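Long-range contact in neutral ceramidase (Pseudomonas aeruginosa, PDB 2ZWS), which hydrolyses the N-acyl linkage of ceramides to give sphingosine and a free fatty acid, and also catalyses the reverse reaction, making ceramide from sphingosine and fatty acid: residues A69-Y82 with F123-E135. Residues are numbered along the deposited sequence; the frame is centred on the assembly and turned at random.
Sequences AVHLKVLARLKAKY and FNAIVDGIVRSIE
The ring of F123 turns its edge to the backbone of A69 and V70, with CE2 3.6 Å from N of V70, while CG2 of V127, one helical turn on, lies over one face near the rim. Flat and long, F123 can do this and also meet the rings of H107 and F118; this end lies near Q68 and S106, which probably bind substrate. At the other end, the ring of Y82 carries CG of its neighbour K81 on one face and meets OE2 of E135 at its edge; ring and carboxylate planes stand 87° apart. Helix 68-81 is the crossover of a beta-alpha-beta unit joining parallel strands 55-61 and 91-95, and helix 120-138 packs beside it on the same sheet. The N-to-C directions of the two segments diverge by 47°, axes 9.3 Å apart at closest approach.

Between the two ends the packing is knobs-into-holes. V70 fits among F123, I126, V127 and I130, and V127 in turn sits among V70, K73, V74 and R77. Valine's branching at CB lets V70 serve two sides: CG1, anti to the backbone N, touches I126 and reaches CD1 of I130 at 3.6 Å, whereas CG2 turns to F123. K73 contributes its aliphatic part, CG lying 3.6 Å from CG1 of V127. Farther along, L78 and I134 cross at about a right angle, their CD1 atoms 3.8 Å apart.

Where helix 69-81 ends, polar contacts take over. The long, extended K81 bridges to E135, its NZ on the syn side of OE2 at 2.7 Å; from the same face of the carboxylate, the hydroxyl at the end of the Y82 ring donates through OH to OE2 of E135 at 3.0 Å, 43° out of plane.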
loop_
_atom_site.group_PDB
_atom_site.type_symbol
_atom_site.label_atom_id
_atom_site.label_comp_id
_atom_site.label_asym_id
_atom_site.label_seq_id
_atom_site.Cartn_x
_atom_site.Cartn_y
_atom_site.Cartn_z
ATOM N N ALA A 69 7.694 -1.958 11.939
ATOM C CA ALA A 69 7.431 -3.272 12.555
ATOM C C ALA A 69 7.294 -4.438 11.542
ATOM O O ALA A 69 7.755 -5.571 11.780
ATOM C CB ALA A 69 6.183 -3.172 13.436
ATOM N N VAL A 70 6.625 -4.154 10.424
ATOM C CA VAL A 70 6.468 -5.101 9.331
ATOM C C VAL A 70 7.833 -5.358 8.706
ATOM O O VAL A 70 8.200 -6.512 8.508
ATOM C CB VAL A 70 5.443 -4.547 8.308
ATOM C CG1 VAL A 70 5.395 -5.429 7.044
ATOM C CG2 VAL A 70 4.049 -4.439 8.972
ATOM N N HIS A 71 8.564 -4.298 8.349
ATOM C CA HIS A 71 9.892 -4.456 7.746
ATOM C C HIS A 71 10.798 -5.341 8.601
ATOM O O HIS A 71 11.391 -6.313 8.105
ATOM C CB HIS A 71 10.480 -3.054 7.562
ATOM C CG HIS A 71 11.860 -3.037 7.003
ATOM N ND1 HIS A 71 12.934 -2.565 7.727
ATOM C CD2 HIS A 71 12.345 -3.370 5.778
ATOM C CE1 HIS A 71 14.026 -2.633 6.985
ATOM N NE2 HIS A 71 13.694 -3.113 5.798
ATOM N N LEU A 72 10.847 -5.072 9.894
ATOM C CA LEU A 72 11.742 -5.818 10.791
ATOM C C LEU A 72 11.364 -7.295 10.871
ATOM O O LEU A 72 12.236 -8.144 10.872
ATOM C CB LEU A 72 11.748 -5.174 12.196
ATOM C CG LEU A 72 12.357 -3.766 12.250
ATOM C CD1 LEU A 72 12.159 -3.127 13.650
ATOM C CD2 LEU A 72 13.840 -3.762 11.855
ATOM N N LYS A 73 10.068 -7.582 10.945
ATOM C CA LYS A 73 9.612 -8.958 11.106
ATOM C C LYS A 73 9.762 -9.707 9.798
ATOM O O LYS A 73 10.149 -10.870 9.802
ATOM C CB LYS A 73 8.171 -9.017 11.624
ATOM C CG LYS A 73 7.667 -10.442 11.915
ATOM C CD LYS A 73 8.432 -11.120 13.081
ATOM C CE LYS A 73 7.606 -12.232 13.690
ATOM N NZ LYS A 73 6.245 -11.724 14.065
ATOM N N VAL A 74 9.457 -9.044 8.682
ATOM C CA VAL A 74 9.665 -9.693 7.387
ATOM C C VAL A 74 11.149 -10.073 7.226
ATOM O O VAL A 74 11.479 -11.191 6.807
ATOM C CB VAL A 74 9.169 -8.808 6.214
ATOM C CG1 VAL A 74 9.730 -9.291 4.860
ATOM C CG2 VAL A 74 7.626 -8.762 6.172
ATOM N N LEU A 75 12.063 -9.173 7.551
ATOM C CA LEU A 75 13.482 -9.485 7.414
ATOM C C LEU A 75 13.903 -10.649 8.296
ATOM O O LEU A 75 14.670 -11.513 7.863
ATOM C CB LEU A 75 14.345 -8.264 7.709
ATOM C CG LEU A 75 14.342 -7.242 6.588
ATOM C CD1 LEU A 75 14.948 -5.947 7.097
ATOM C CD2 LEU A 75 15.100 -7.777 5.370
ATOM N N ALA A 76 13.424 -10.669 9.541
ATOM C CA ALA A 76 13.748 -11.784 10.421
ATOM C C ALA A 76 13.259 -13.106 9.841
ATOM O O ALA A 76 13.980 -14.106 9.877
ATOM C CB ALA A 76 13.141 -11.551 11.812
ATOM N N ARG A 77 12.022 -13.110 9.325
ATOM C CA ARG A 77 11.438 -14.322 8.737
ATOM C C ARG A 77 12.232 -14.796 7.537
ATOM O O ARG A 77 12.451 -16.006 7.364
ATOM C CB ARG A 77 9.994 -14.073 8.299
ATOM C CG ARG A 77 9.018 -13.932 9.451
ATOM C CD ARG A 77 8.780 -15.276 10.145
ATOM N NE ARG A 77 7.527 -15.265 10.893
ATOM C CZ ARG A 77 7.337 -14.636 12.047
ATOM N NH1 ARG A 77 8.318 -13.940 12.615
ATOM N NH2 ARG A 77 6.152 -14.698 12.643
ATOM N N LEU A 78 12.651 -13.852 6.700
ATOM C CA LEU A 78 13.450 -14.207 5.519
ATOM C C LEU A 78 14.798 -14.804 5.911
ATOM O O LEU A 78 15.275 -15.763 5.280
ATOM C CB LEU A 78 13.635 -13.010 4.580
ATOM C CG LEU A 78 12.353 -12.561 3.863
ATOM C CD1 LEU A 78 12.625 -11.207 3.213
ATOM C CD2 LEU A 78 11.822 -13.642 2.872
ATOM N N LYS A 79 15.403 -14.241 6.949
ATOM C CA LYS A 79 16.710 -14.712 7.430
ATOM C C LYS A 79 16.610 -16.084 8.065
ATOM O O LYS A 79 17.549 -16.889 7.947
ATOM C CB LYS A 79 17.319 -13.712 8.403
ATOM C CG LYS A 79 17.776 -12.416 7.760
ATOM C CD LYS A 79 18.191 -11.411 8.838
ATOM C CE LYS A 79 18.475 -10.040 8.258
ATOM N NZ LYS A 79 18.794 -9.042 9.334
ATOM N N ALA A 80 15.485 -16.360 8.717
ATOM C CA ALA A 80 15.237 -17.660 9.344
ATOM C C ALA A 80 15.054 -18.762 8.306
ATOM O O ALA A 80 15.548 -19.877 8.489
ATOM C CB ALA A 80 14.015 -17.593 10.245
ATOM N N LYS A 81 14.358 -18.450 7.215
ATOM C CA LYS A 81 13.956 -19.487 6.276
ATOM C C LYS A 81 14.945 -19.631 5.117
ATOM O O LYS A 81 15.123 -20.746 4.572
ATOM C CB LYS A 81 12.530 -19.252 5.792
ATOM C CG LYS A 81 11.852 -20.505 5.252
ATOM C CD LYS A 81 10.353 -20.370 5.270
ATOM C CE LYS A 81 9.717 -21.468 4.437
ATOM N NZ LYS A 81 8.244 -21.307 4.339
ATOM N N TYR A 82 15.608 -18.527 4.772
ATOM C CA TYR A 82 16.507 -18.461 3.607
ATOM C C TYR A 82 17.851 -17.828 3.956
ATOM O O TYR A 82 18.202 -16.786 3.418
ATOM C CB TYR A 82 15.808 -17.741 2.425
ATOM C CG TYR A 82 14.482 -18.398 2.125
ATOM C CD1 TYR A 82 13.279 -17.791 2.503
ATOM C CD2 TYR A 82 14.431 -19.666 1.540
ATOM C CE1 TYR A 82 12.055 -18.428 2.275
ATOM C CE2 TYR A 82 13.219 -20.309 1.305
ATOM C CZ TYR A 82 12.038 -19.685 1.670
ATOM O OH TYR A 82 10.841 -20.325 1.442
ATOM N N PHE A 123 -1.622 -7.438 11.483
ATOM C CA PHE A 123 -0.152 -7.373 11.383
ATOM C C PHE A 123 0.439 -8.708 10.896
ATOM O O PHE A 123 1.223 -8.760 9.935
ATOM C CB PHE A 123 0.459 -6.950 12.736
ATOM C CG PHE A 123 1.960 -7.017 12.769
ATOM C CD1 PHE A 123 2.609 -8.178 13.242
ATOM C CD2 PHE A 123 2.741 -5.930 12.344
ATOM C CE1 PHE A 123 4.014 -8.254 13.261
ATOM C CE2 PHE A 123 4.152 -6.014 12.352
ATOM C CZ PHE A 123 4.780 -7.166 12.816
ATOM N N ASN A 124 0.044 -9.780 11.553
ATOM C CA ASN A 124 0.601 -11.076 11.212
ATOM C C ASN A 124 0.264 -11.484 9.776
ATOM O O ASN A 124 1.105 -12.101 9.100
ATOM C CB ASN A 124 0.102 -12.164 12.170
ATOM C CG ASN A 124 0.660 -12.058 13.596
ATOM O OD1 ASN A 124 0.088 -12.661 14.541
ATOM N ND2 ASN A 124 1.776 -11.406 13.760
ATOM N N ALA A 125 -0.952 -11.178 9.301
ATOM C CA ALA A 125 -1.340 -11.523 7.911
ATOM C C ALA A 125 -0.475 -10.781 6.901
ATOM O O ALA A 125 -0.165 -11.319 5.817
ATOM C CB ALA A 125 -2.795 -11.212 7.666
ATOM N N ILE A 126 -0.149 -9.526 7.239
ATOM C CA ILE A 126 0.666 -8.687 6.356
ATOM C C ILE A 126 2.091 -9.249 6.252
ATOM O O ILE A 126 2.610 -9.491 5.144
ATOM C CB ILE A 126 0.633 -7.219 6.796
ATOM C CG1 ILE A 126 -0.776 -6.653 6.572
ATOM C CG2 ILE A 126 1.709 -6.395 6.100
ATOM C CD1 ILE A 126 -1.019 -5.305 7.254
ATOM N N VAL A 127 2.684 -9.539 7.405
ATOM C CA VAL A 127 4.032 -10.107 7.431
ATOM C C VAL A 127 4.056 -11.422 6.668
ATOM O O VAL A 127 4.899 -11.665 5.794
ATOM C CB VAL A 127 4.523 -10.338 8.869
ATOM C CG1 VAL A 127 5.833 -11.178 8.900
ATOM C CG2 VAL A 127 4.700 -8.967 9.564
ATOM N N ASP A 128 3.099 -12.273 7.001
ATOM C CA ASP A 128 3.085 -13.622 6.408
ATOM C C ASP A 128 2.885 -13.563 4.906
ATOM O O ASP A 128 3.497 -14.330 4.175
ATOM C CB ASP A 128 1.985 -14.485 7.016
ATOM C CG ASP A 128 2.270 -14.893 8.443
ATOM O OD1 ASP A 128 3.404 -14.695 8.935
ATOM O OD2 ASP A 128 1.331 -15.413 9.087
ATOM N N GLY A 129 2.000 -12.695 4.442
ATOM C CA GLY A 129 1.743 -12.593 2.999
ATOM C C GLY A 129 2.893 -11.960 2.223
ATOM O O GLY A 129 3.163 -12.349 1.074
ATOM N N ILE A 130 3.586 -10.999 2.830
ATOM C CA ILE A 130 4.774 -10.438 2.172
ATOM C C ILE A 130 5.806 -11.554 1.988
ATOM O O ILE A 130 6.380 -11.759 0.884
ATOM C CB ILE A 130 5.377 -9.263 2.966
ATOM C CG1 ILE A 130 4.437 -8.053 2.862
ATOM C CG2 ILE A 130 6.795 -8.913 2.464
ATOM C CD1 ILE A 130 4.760 -6.846 3.810
ATOM N N VAL A 131 6.055 -12.305 3.059
ATOM C CA VAL A 131 7.005 -13.418 2.941
ATOM C C VAL A 131 6.524 -14.438 1.880
ATOM O O VAL A 131 7.302 -14.872 1.039
ATOM C CB VAL A 131 7.242 -14.083 4.321
ATOM C CG1 VAL A 131 8.095 -15.381 4.173
ATOM C CG2 VAL A 131 7.902 -13.103 5.282
ATOM N N ARG A 132 5.239 -14.768 1.868
ATOM C CA ARG A 132 4.715 -15.743 0.896
ATOM C C ARG A 132 4.889 -15.215 -0.530
ATOM O O ARG A 132 5.190 -15.954 -1.444
ATOM C CB ARG A 132 3.245 -15.990 1.191
ATOM C CG ARG A 132 2.634 -17.175 0.445
ATOM C CD ARG A 132 1.108 -17.364 0.799
ATOM N NE ARG A 132 0.830 -17.046 2.203
ATOM C CZ ARG A 132 0.090 -16.021 2.647
ATOM N NH1 ARG A 132 -0.582 -15.195 1.805
ATOM N NH2 ARG A 132 0.002 -15.843 3.964
ATOM N N SER A 133 4.751 -13.902 -0.727
ATOM C CA SER A 133 4.900 -13.346 -2.104
ATOM C C SER A 133 6.339 -13.540 -2.615
ATOM O O SER A 133 6.560 -13.848 -3.803
ATOM C CB SER A 133 4.447 -11.877 -2.173
ATOM O OG SER A 133 5.386 -11.026 -1.569
ATOM N N ILE A 134 7.316 -13.405 -1.713
ATOM C CA ILE A 134 8.727 -13.569 -2.069
ATOM C C ILE A 134 9.027 -15.024 -2.331
ATOM O O ILE A 134 9.709 -15.345 -3.302
ATOM C CB ILE A 134 9.638 -12.984 -0.962
ATOM C CG1 ILE A 134 9.464 -11.451 -0.845
ATOM C CG2 ILE A 134 11.142 -13.254 -1.222
ATOM C CD1 ILE A 134 10.067 -10.815 0.466
ATOM N N GLU A 135 8.478 -15.903 -1.502
ATOM C CA GLU A 135 8.623 -17.348 -1.704
ATOM C C GLU A 135 8.079 -17.764 -3.063
ATOM O O GLU A 135 8.700 -18.579 -3.783
ATOM C CB GLU A 135 7.889 -18.077 -0.592
ATOM C CG GLU A 135 8.577 -17.917 0.726
ATOM C CD GLU A 135 7.850 -18.653 1.842
ATOM O OE1 GLU A 135 6.608 -18.795 1.778
ATOM O OE2 GLU A 135 8.527 -19.074 2.791
#